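Local coordinates for protein 2-oxo-1,2-dihydroquinoline 8-monooxygenase, oxygenase component (Pseudomonas putida, PDB 1Z02) that probably hydroxylates 2-oxoquinoline at its 8-position as the oxygenase component of a trimeric Rieske monooxygenase carrying a [2Fe-2S] cluster and a mononuclear iron, at residues Ile16-Asn22 with Asp383-Val388; Tyr33-Gly39 with Asn208-Glu214; Val66-Arg72 with Ile148-Val152. All coordinates share one frame; numbering follows the deposited sequence.

Contact 1 (Ile16-Asn22 with Asp383-Val388); sequences ISDARAN and DDEQLV
Ala21 N donates to Leu387 O over 2.7 Å, and Ser17 N makes an equally straight bond to Gln386 OE1, 3.0 Å long. These two bonds fasten the first ordered residues of the chain to the loop that leaves helix 380-384. Between them Ser17 to Arg20 form a type I beta turn that contains an ST turn: Ser17 OG accepts from Ala19 N. The same hydroxyl also bonds to Thr133 of the second subunit.

Arg20 supplies the third anchor. Its CG sits between the backbone N and the carbonyl carbon (chi1 65°), and the extended chain beyond carries the guanidinium past Gln386 to the helix end. There NH1 meets Asp383 O at 3.0 Å, on a lone pair in the carbonyl plane, and adds a weak bond to Glu385 O. A water accepts from NH2 and donates to Asp383 O, closing a small ring. Ile16 CG2 lies over the centre of one guanidinium face and Asn22 O over the rim of the other. A methionine in place of Arg20 would probably leave the carbonyls of Asp383 and Glu385 without this donor and the bridging water without its guanidinium partner. The case illustrates how an arm lacking regular structure can be pinned to a helix end, here with help from the second subunit.

Apolar packing is thinner. Arg20 CD rests against Gln386 CG at 4.1 Å, and Ala21 CB faces Leu387 CB at 4.3 Å. At the exposed margin Ile16 crosses Asp384 at about a right angle, its CD1 coming to 3.4 Å from OD2.

Contact 2 (Tyr33-Gly39 with Asn208-Glu214); sequences YKDAAWG and NWRIACE
Arg210 and Tyr33 form the tight part of this contact, their side chains sliding past each other in opposite directions. Arg210 CD lies over the tyrosine ring as a CH-pi contact, 4.1 Å from the centroid. A bend at chi3 (-67°) then turns the guanidinium toward the main-chain carbonyls of Tyr33 and Lys34. NH2 meets Tyr33 O at 2.7 Å, in the guanidinium plane and on a carbonyl lone pair, and bonds weakly to Lys34 O. Ala37 CA packs over one guanidinium face. Beside it Trp209 NE1 donates to Ala36 O at 3.0 Å, nearly along the C=O axis, and that oxygen also takes Gly39 N of its own type I turn.

The other side is looser. A water accepts from Arg210 NH1 and donates to Lys34 O, beside the weak direct bond from NH2, and exposed Asp35 points away from helix 209-216.

At the far end Tyr33 OH makes a weak bond to Glu214 OE1, 2.7 Å away. Glu214 also salt-bridges Arg398 of its own chain and Arg87 of the second subunit. The latter pair ties the region near the mononuclear iron, about 11 Å from the Glu214 side chain, to the neighbour's cluster pocket, consistent with the subunit interface of trimeric Rieske oxygenases.

Contact 3 (Val66-Arg72 with Ile148-Val152); sequences VPIVLRR and IFVFV
The guanidinium of Arg72 is the flat group that meets the opposing strand, and Ile148 touches it with a methyl: CD1 comes obliquely to NH1 at 3.9 Å. Arg72 starts out extended and then folds at chi3 (-61°), which brings its end nearer Ile148 than the first bond of the side chain would suggest. Its nitrogens are engaged by other groups, NE by Leu53 O, NH2 by Gly75 O and NH1 in a salt bridge with Glu143, so the methyl meets a group already fixed in rotation. Phe149 and Phe151 leave the backbone away from strand 66-73; the Phe151 ring meets those of Trp44 and Phe157.

The remaining contacts between the two strands are aliphatic. Leu70 CD2 touches two branches at once, Ile148 CG2 and Val150 CG2, each at 4.0 Å. This is the core of a beta sandwich, as expected of a Rieske domain: strand 66-73 is the middle strand of one three-stranded antiparallel sheet, and strand 147-152 the middle strand of another. No hydrogen bond joins the two segments, whose axes approach to 10.0 Å with their directions 141° apart. The principle at work is alternation, since Val66, Ile68 and Leu70 of one strand and Ile148, Val150 and Val152 of the other all point into the interface. Val77 of the neighbouring strand packs on both Leu70 and Ile148.

Ile68 holds CG1 anti to the carbonyl carbon (chi1 -60°) and continues extended, sending CD1 obliquely across to Val152 CG2 at 3.9 Å. The same methyl comes to 4.4 Å from Val150 CG1. Val152 uses its other branch on Val66, two residues before Ile68: CG1 lies 4.1 Å from Val66 CB as the two valines slide past each other.

The chain becomes ordered at Ile16, and its first residues pair with 383-388, so contact 1 closes a loop spanning most of the protein. Contact 2 begins soon after, at 33-39, and closes on helix 209-216 within that loop. Contact 3 joins 66-72 to 148-152 and lies inside both, so the three loops nest without crossing. Contacts 1 and 2 bind the N-terminal region to the part that carries the mononuclear iron, and both reach the second subunit; a salt bridge from Asp383 OD2 to Lys34 NZ (2.9 Å) connects them. Contact 3 unites the two small sheets of the Rieske sandwich, its centre about 40 Å from that of contact 1.

Contact 1 (Ile16-Asn22 with Asp383-Val388)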
# COMPACT_ATOMS: atom_id res chain seq x y z
N ILE A 16 27.93 16.96 -0.26
CA ILE A 16 27.82 17.39 1.17
C ILE A 16 29.00 18.28 1.54
O ILE A 16 30.16 17.89 1.42
CB ILE A 16 27.75 16.16 2.09
CG1 ILE A 16 26.53 15.33 1.70
CG2 ILE A 16 27.65 16.60 3.55
CD1 ILE A 16 26.32 14.11 2.55
N SER A 17 28.69 19.49 2.00
CA SER A 17 29.71 20.47 2.36
C SER A 17 30.22 20.38 3.80
O SER A 17 29.46 20.11 4.73
CB SER A 17 29.16 21.89 2.10
OG SER A 17 29.98 22.88 2.70
N ASP A 18 31.52 20.62 3.97
CA ASP A 18 32.17 20.58 5.27
C ASP A 18 31.77 21.79 6.10
O ASP A 18 32.12 21.89 7.28
CB ASP A 18 33.69 20.58 5.10
CG ASP A 18 34.21 19.29 4.51
OD1 ASP A 18 34.66 18.42 5.28
OD2 ASP A 18 34.16 19.12 3.28
N ALA A 19 31.05 22.72 5.48
CA ALA A 19 30.62 23.93 6.17
C ALA A 19 29.29 23.76 6.93
O ALA A 19 28.86 24.67 7.64
CB ALA A 19 30.50 25.06 5.19
N ARG A 20 28.64 22.61 6.78
CA ARG A 20 27.38 22.37 7.46
C ARG A 20 27.57 22.26 8.97
O ARG A 20 28.64 21.86 9.45
CB ARG A 20 26.70 21.10 6.92
CG ARG A 20 27.44 19.80 7.17
CD ARG A 20 26.64 18.63 6.63
NE ARG A 20 27.30 17.35 6.86
CZ ARG A 20 26.71 16.17 6.66
NH1 ARG A 20 25.46 16.13 6.22
NH2 ARG A 20 27.37 15.05 6.92
N ALA A 21 26.53 22.61 9.71
CA ALA A 21 26.58 22.57 11.17
C ALA A 21 26.59 21.16 11.74
O ALA A 21 27.20 20.92 12.78
CB ALA A 21 25.41 23.36 11.74
N ASN A 22 25.91 20.23 11.07
CA ASN A 22 25.86 18.85 11.55
C ASN A 22 27.04 18.00 11.09
O ASN A 22 26.88 17.13 10.23
CB ASN A 22 24.53 18.17 11.17
CG ASN A 22 24.29 18.12 9.67
OD1 ASN A 22 23.66 17.19 9.17
ND2 ASN A 22 24.76 19.14 8.95
N ASP A 383 21.39 11.74 7.94
CA ASP A 383 22.83 11.78 7.71
C ASP A 383 23.21 12.85 6.70
O ASP A 383 24.20 13.55 6.90
CB ASP A 383 23.35 10.45 7.16
CG ASP A 383 23.30 9.33 8.16
OD1 ASP A 383 23.62 8.20 7.75
OD2 ASP A 383 22.93 9.55 9.33
N ASP A 384 22.43 12.97 5.63
CA ASP A 384 22.72 13.91 4.55
C ASP A 384 22.14 15.33 4.63
O ASP A 384 22.47 16.18 3.80
CB ASP A 384 22.32 13.30 3.20
CG ASP A 384 23.16 12.08 2.85
OD1 ASP A 384 22.89 11.45 1.80
OD2 ASP A 384 24.09 11.76 3.62
N GLU A 385 21.27 15.58 5.60
CA GLU A 385 20.72 16.92 5.75
C GLU A 385 21.92 17.86 5.95
O GLU A 385 22.94 17.47 6.52
CB GLU A 385 19.80 16.98 6.97
CG GLU A 385 20.54 16.80 8.29
CD GLU A 385 19.60 16.70 9.48
OE1 GLU A 385 18.42 17.11 9.37
OE2 GLU A 385 20.06 16.20 10.54
N GLN A 386 21.83 19.10 5.45
CA GLN A 386 22.93 20.04 5.64
C GLN A 386 22.43 21.21 6.48
O GLN A 386 21.96 22.21 5.95
CB GLN A 386 23.47 20.51 4.29
CG GLN A 386 24.06 19.35 3.49
CD GLN A 386 24.90 19.78 2.31
OE1 GLN A 386 25.87 20.51 2.45
NE2 GLN A 386 24.53 19.31 1.13
N LEU A 387 22.54 21.06 7.79
CA LEU A 387 22.08 22.08 8.73
C LEU A 387 23.02 23.27 8.78
O LEU A 387 24.20 23.17 8.42
CB LEU A 387 21.91 21.47 10.12
CG LEU A 387 21.02 20.21 10.17
CD1 LEU A 387 20.87 19.72 11.61
CD2 LEU A 387 19.67 20.51 9.54
N VAL A 388 22.50 24.41 9.25
CA VAL A 388 23.29 25.63 9.33
C VAL A 388 23.24 26.27 10.71
O VAL A 388 22.70 25.70 11.65
CB VAL A 388 22.82 26.64 8.28
CG1 VAL A 388 23.15 26.14 6.88
CG2 VAL A 388 21.32 26.85 8.41
O HOH W 1 26.59 12.40 5.92

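Contact 2 (Tyr33-Gly39 with Asn208-Glu214)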
# COMPACT_ATOMS: atom_id res chain seq x y z
N TYR A 33 18.40 9.75 19.16
CA TYR A 33 17.29 10.47 18.53
C TYR A 33 17.08 9.94 17.11
O TYR A 33 15.95 9.85 16.64
CB TYR A 33 17.60 11.97 18.51
CG TYR A 33 16.48 12.86 18.00
CD1 TYR A 33 16.33 13.14 16.65
CD2 TYR A 33 15.59 13.46 18.90
CE1 TYR A 33 15.32 14.00 16.19
CE2 TYR A 33 14.57 14.33 18.45
CZ TYR A 33 14.45 14.59 17.10
OH TYR A 33 13.49 15.47 16.65
N LYS A 34 18.17 9.60 16.43
CA LYS A 34 18.07 9.06 15.08
C LYS A 34 17.41 7.68 15.15
O LYS A 34 16.77 7.23 14.19
CB LYS A 34 19.45 8.90 14.45
CG LYS A 34 20.20 10.18 14.16
CD LYS A 34 21.45 9.84 13.36
CE LYS A 34 22.20 11.08 12.91
NZ LYS A 34 23.26 10.71 11.92
N ASP A 35 17.61 7.02 16.29
CA ASP A 35 17.06 5.69 16.53
C ASP A 35 15.63 5.70 17.05
O ASP A 35 14.98 4.66 17.10
CB ASP A 35 17.92 4.94 17.54
CG ASP A 35 19.32 4.68 17.04
OD1 ASP A 35 20.19 4.36 17.87
OD2 ASP A 35 19.56 4.79 15.81
N ALA A 36 15.13 6.87 17.44
CA ALA A 36 13.78 6.97 18.01
C ALA A 36 12.62 7.21 17.03
O ALA A 36 11.71 7.99 17.31
CB ALA A 36 13.78 8.05 19.10
N ALA A 37 12.61 6.50 15.91
CA ALA A 37 11.54 6.66 14.94
C ALA A 37 10.15 6.38 15.52
O ALA A 37 9.20 7.11 15.25
CB ALA A 37 11.80 5.76 13.73
N TRP A 38 10.04 5.32 16.33
CA TRP A 38 8.76 4.95 16.93
C TRP A 38 8.40 5.79 18.15
O TRP A 38 7.33 5.64 18.73
CB TRP A 38 8.75 3.47 17.30
CG TRP A 38 8.65 2.58 16.10
CD1 TRP A 38 9.66 2.20 15.26
CD2 TRP A 38 7.45 2.00 15.58
NE1 TRP A 38 9.17 1.41 14.26
CE2 TRP A 38 7.82 1.26 14.43
CE3 TRP A 38 6.11 2.01 15.98
CZ2 TRP A 38 6.88 0.56 13.67
CZ3 TRP A 38 5.18 1.31 15.22
CH2 TRP A 38 5.57 0.59 14.08
N GLY A 39 9.32 6.67 18.54
CA GLY A 39 9.09 7.54 19.68
C GLY A 39 9.80 7.16 20.97
O GLY A 39 10.37 6.07 21.10
N ASN A 208 6.74 11.01 10.05
CA ASN A 208 7.35 10.75 11.36
C ASN A 208 7.22 11.94 12.32
O ASN A 208 7.28 13.09 11.89
CB ASN A 208 8.82 10.41 11.17
CG ASN A 208 9.50 10.06 12.48
OD1 ASN A 208 9.30 8.97 13.02
ND2 ASN A 208 10.29 10.99 13.00
N TRP A 209 7.06 11.64 13.61
CA TRP A 209 6.89 12.66 14.64
C TRP A 209 8.03 13.67 14.83
O TRP A 209 7.76 14.84 15.10
CB TRP A 209 6.59 12.01 16.00
CG TRP A 209 7.78 11.36 16.65
CD1 TRP A 209 8.28 10.12 16.40
CD2 TRP A 209 8.63 11.95 17.65
NE1 TRP A 209 9.39 9.89 17.18
CE2 TRP A 209 9.63 11.00 17.96
CE3 TRP A 209 8.64 13.18 18.31
CZ2 TRP A 209 10.63 11.25 18.91
CZ3 TRP A 209 9.64 13.43 19.25
CH2 TRP A 209 10.62 12.46 19.54
N ARG A 210 9.28 13.22 14.72
CA ARG A 210 10.42 14.10 14.90
C ARG A 210 10.43 15.26 13.91
O ARG A 210 10.72 16.39 14.27
CB ARG A 210 11.72 13.30 14.77
CG ARG A 210 11.89 12.19 15.78
CD ARG A 210 13.03 11.23 15.41
NE ARG A 210 12.73 10.45 14.21
CZ ARG A 210 13.53 9.52 13.70
NH1 ARG A 210 13.16 8.87 12.61
NH2 ARG A 210 14.68 9.23 14.30
N ILE A 211 10.10 14.96 12.66
CA ILE A 211 10.09 15.98 11.62
C ILE A 211 9.02 17.03 11.92
O ILE A 211 9.19 18.21 11.63
CB ILE A 211 9.82 15.35 10.25
CG1 ILE A 211 10.92 14.35 9.92
CG2 ILE A 211 9.73 16.42 9.17
CD1 ILE A 211 12.37 14.90 10.02
N ALA A 212 7.90 16.59 12.48
CA ALA A 212 6.81 17.48 12.82
C ALA A 212 7.19 18.33 14.04
O ALA A 212 6.96 19.53 14.06
CB ALA A 212 5.55 16.67 13.12
N CYS A 213 7.76 17.69 15.06
CA CYS A 213 8.16 18.37 16.29
C CYS A 213 9.16 19.50 16.04
O CYS A 213 9.00 20.60 16.56
CB CYS A 213 8.77 17.36 17.28
SG CYS A 213 9.38 18.10 18.85
N GLU A 214 10.18 19.23 15.23
CA GLU A 214 11.19 20.24 14.95
C GLU A 214 10.63 21.46 14.24
O GLU A 214 11.10 22.58 14.45
CB GLU A 214 12.36 19.62 14.16
CG GLU A 214 13.10 18.58 15.00
CD GLU A 214 14.31 17.96 14.34
OE1 GLU A 214 14.85 16.98 14.92
OE2 GLU A 214 14.73 18.44 13.26
O HOH W 2 14.78 6.99 11.60

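Contact 3 (Val66-Arg72 with Ile148-Val152)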
# COMPACT_ATOMS: atom_id res chain seq x y z
N VAL A 66 2.17 1.43 20.71
CA VAL A 66 1.43 0.68 21.72
C VAL A 66 -0.08 0.92 21.66
O VAL A 66 -0.54 2.06 21.80
CB VAL A 66 1.90 1.05 23.15
CG1 VAL A 66 1.17 0.20 24.17
CG2 VAL A 66 3.40 0.86 23.27
N PRO A 67 -0.85 -0.14 21.41
CA PRO A 67 -2.31 -0.02 21.35
C PRO A 67 -2.86 0.14 22.78
O PRO A 67 -2.55 -0.66 23.68
CB PRO A 67 -2.73 -1.34 20.69
CG PRO A 67 -1.67 -2.29 21.12
CD PRO A 67 -0.40 -1.49 21.04
N ILE A 68 -3.66 1.18 22.98
CA ILE A 68 -4.21 1.48 24.30
C ILE A 68 -5.73 1.69 24.25
O ILE A 68 -6.25 2.33 23.35
CB ILE A 68 -3.57 2.78 24.85
CG1 ILE A 68 -2.06 2.60 24.98
CG2 ILE A 68 -4.17 3.13 26.21
CD1 ILE A 68 -1.27 3.88 25.30
N VAL A 69 -6.43 1.15 25.24
CA VAL A 69 -7.87 1.30 25.33
C VAL A 69 -8.19 2.01 26.64
O VAL A 69 -7.62 1.69 27.69
CB VAL A 69 -8.58 -0.07 25.26
CG1 VAL A 69 -8.08 -0.97 26.38
CG2 VAL A 69 -10.09 0.11 25.34
N LEU A 70 -9.09 2.99 26.57
CA LEU A 70 -9.48 3.74 27.76
C LEU A 70 -10.97 3.65 28.04
O LEU A 70 -11.79 3.52 27.12
CB LEU A 70 -9.11 5.23 27.61
CG LEU A 70 -7.66 5.66 27.35
CD1 LEU A 70 -7.34 5.53 25.88
CD2 LEU A 70 -7.48 7.08 27.80
N ARG A 71 -11.32 3.69 29.32
CA ARG A 71 -12.71 3.64 29.74
C ARG A 71 -12.91 4.51 30.97
O ARG A 71 -12.07 4.53 31.86
CB ARG A 71 -13.15 2.21 30.07
CG ARG A 71 -14.62 2.14 30.51
CD ARG A 71 -14.99 0.81 31.13
NE ARG A 71 -16.40 0.79 31.53
CZ ARG A 71 -16.94 -0.07 32.39
NH1 ARG A 71 -18.23 -0.00 32.68
NH2 ARG A 71 -16.19 -1.00 32.97
N ARG A 72 -14.02 5.25 31.01
CA ARG A 72 -14.30 6.08 32.17
C ARG A 72 -15.37 5.40 33.01
O ARG A 72 -16.44 5.08 32.51
CB ARG A 72 -14.79 7.47 31.77
CG ARG A 72 -15.06 8.38 32.97
CD ARG A 72 -15.79 9.66 32.56
NE ARG A 72 -15.03 10.49 31.62
CZ ARG A 72 -13.97 11.23 31.94
NH1 ARG A 72 -13.35 11.94 31.01
NH2 ARG A 72 -13.53 11.26 33.19
N ILE A 148 -6.79 14.41 29.00
CA ILE A 148 -6.54 13.08 29.56
C ILE A 148 -5.14 12.64 29.13
O ILE A 148 -4.92 12.29 27.96
CB ILE A 148 -7.55 12.03 29.05
CG1 ILE A 148 -8.96 12.36 29.55
CG2 ILE A 148 -7.16 10.63 29.54
CD1 ILE A 148 -10.02 11.38 29.11
N PHE A 149 -4.18 12.66 30.06
CA PHE A 149 -2.82 12.23 29.75
C PHE A 149 -2.60 10.78 30.18
O PHE A 149 -3.15 10.33 31.19
CB PHE A 149 -1.78 13.11 30.46
CG PHE A 149 -1.80 14.55 30.04
CD1 PHE A 149 -2.66 15.47 30.65
CD2 PHE A 149 -0.96 15.00 29.02
CE1 PHE A 149 -2.68 16.81 30.24
CE2 PHE A 149 -0.97 16.32 28.61
CZ PHE A 149 -1.83 17.24 29.22
N VAL A 150 -1.82 10.05 29.40
CA VAL A 150 -1.53 8.66 29.70
C VAL A 150 -0.03 8.47 29.69
O VAL A 150 0.67 9.07 28.87
CB VAL A 150 -2.16 7.70 28.65
CG1 VAL A 150 -1.81 6.26 28.98
CG2 VAL A 150 -3.66 7.86 28.63
N PHE A 151 0.47 7.67 30.62
CA PHE A 151 1.90 7.40 30.70
C PHE A 151 2.15 6.12 29.90
O PHE A 151 1.93 5.01 30.40
CB PHE A 151 2.33 7.18 32.16
CG PHE A 151 3.81 7.04 32.34
CD1 PHE A 151 4.65 8.14 32.17
CD2 PHE A 151 4.38 5.81 32.65
CE1 PHE A 151 6.03 8.01 32.30
CE2 PHE A 151 5.77 5.67 32.78
CZ PHE A 151 6.59 6.77 32.60
N VAL A 152 2.58 6.29 28.65
CA VAL A 152 2.84 5.16 27.76
C VAL A 152 4.20 4.57 28.13
O VAL A 152 5.24 5.18 27.91
CB VAL A 152 2.84 5.62 26.29
CG1 VAL A 152 2.90 4.39 25.35
CG2 VAL A 152 1.60 6.45 26.01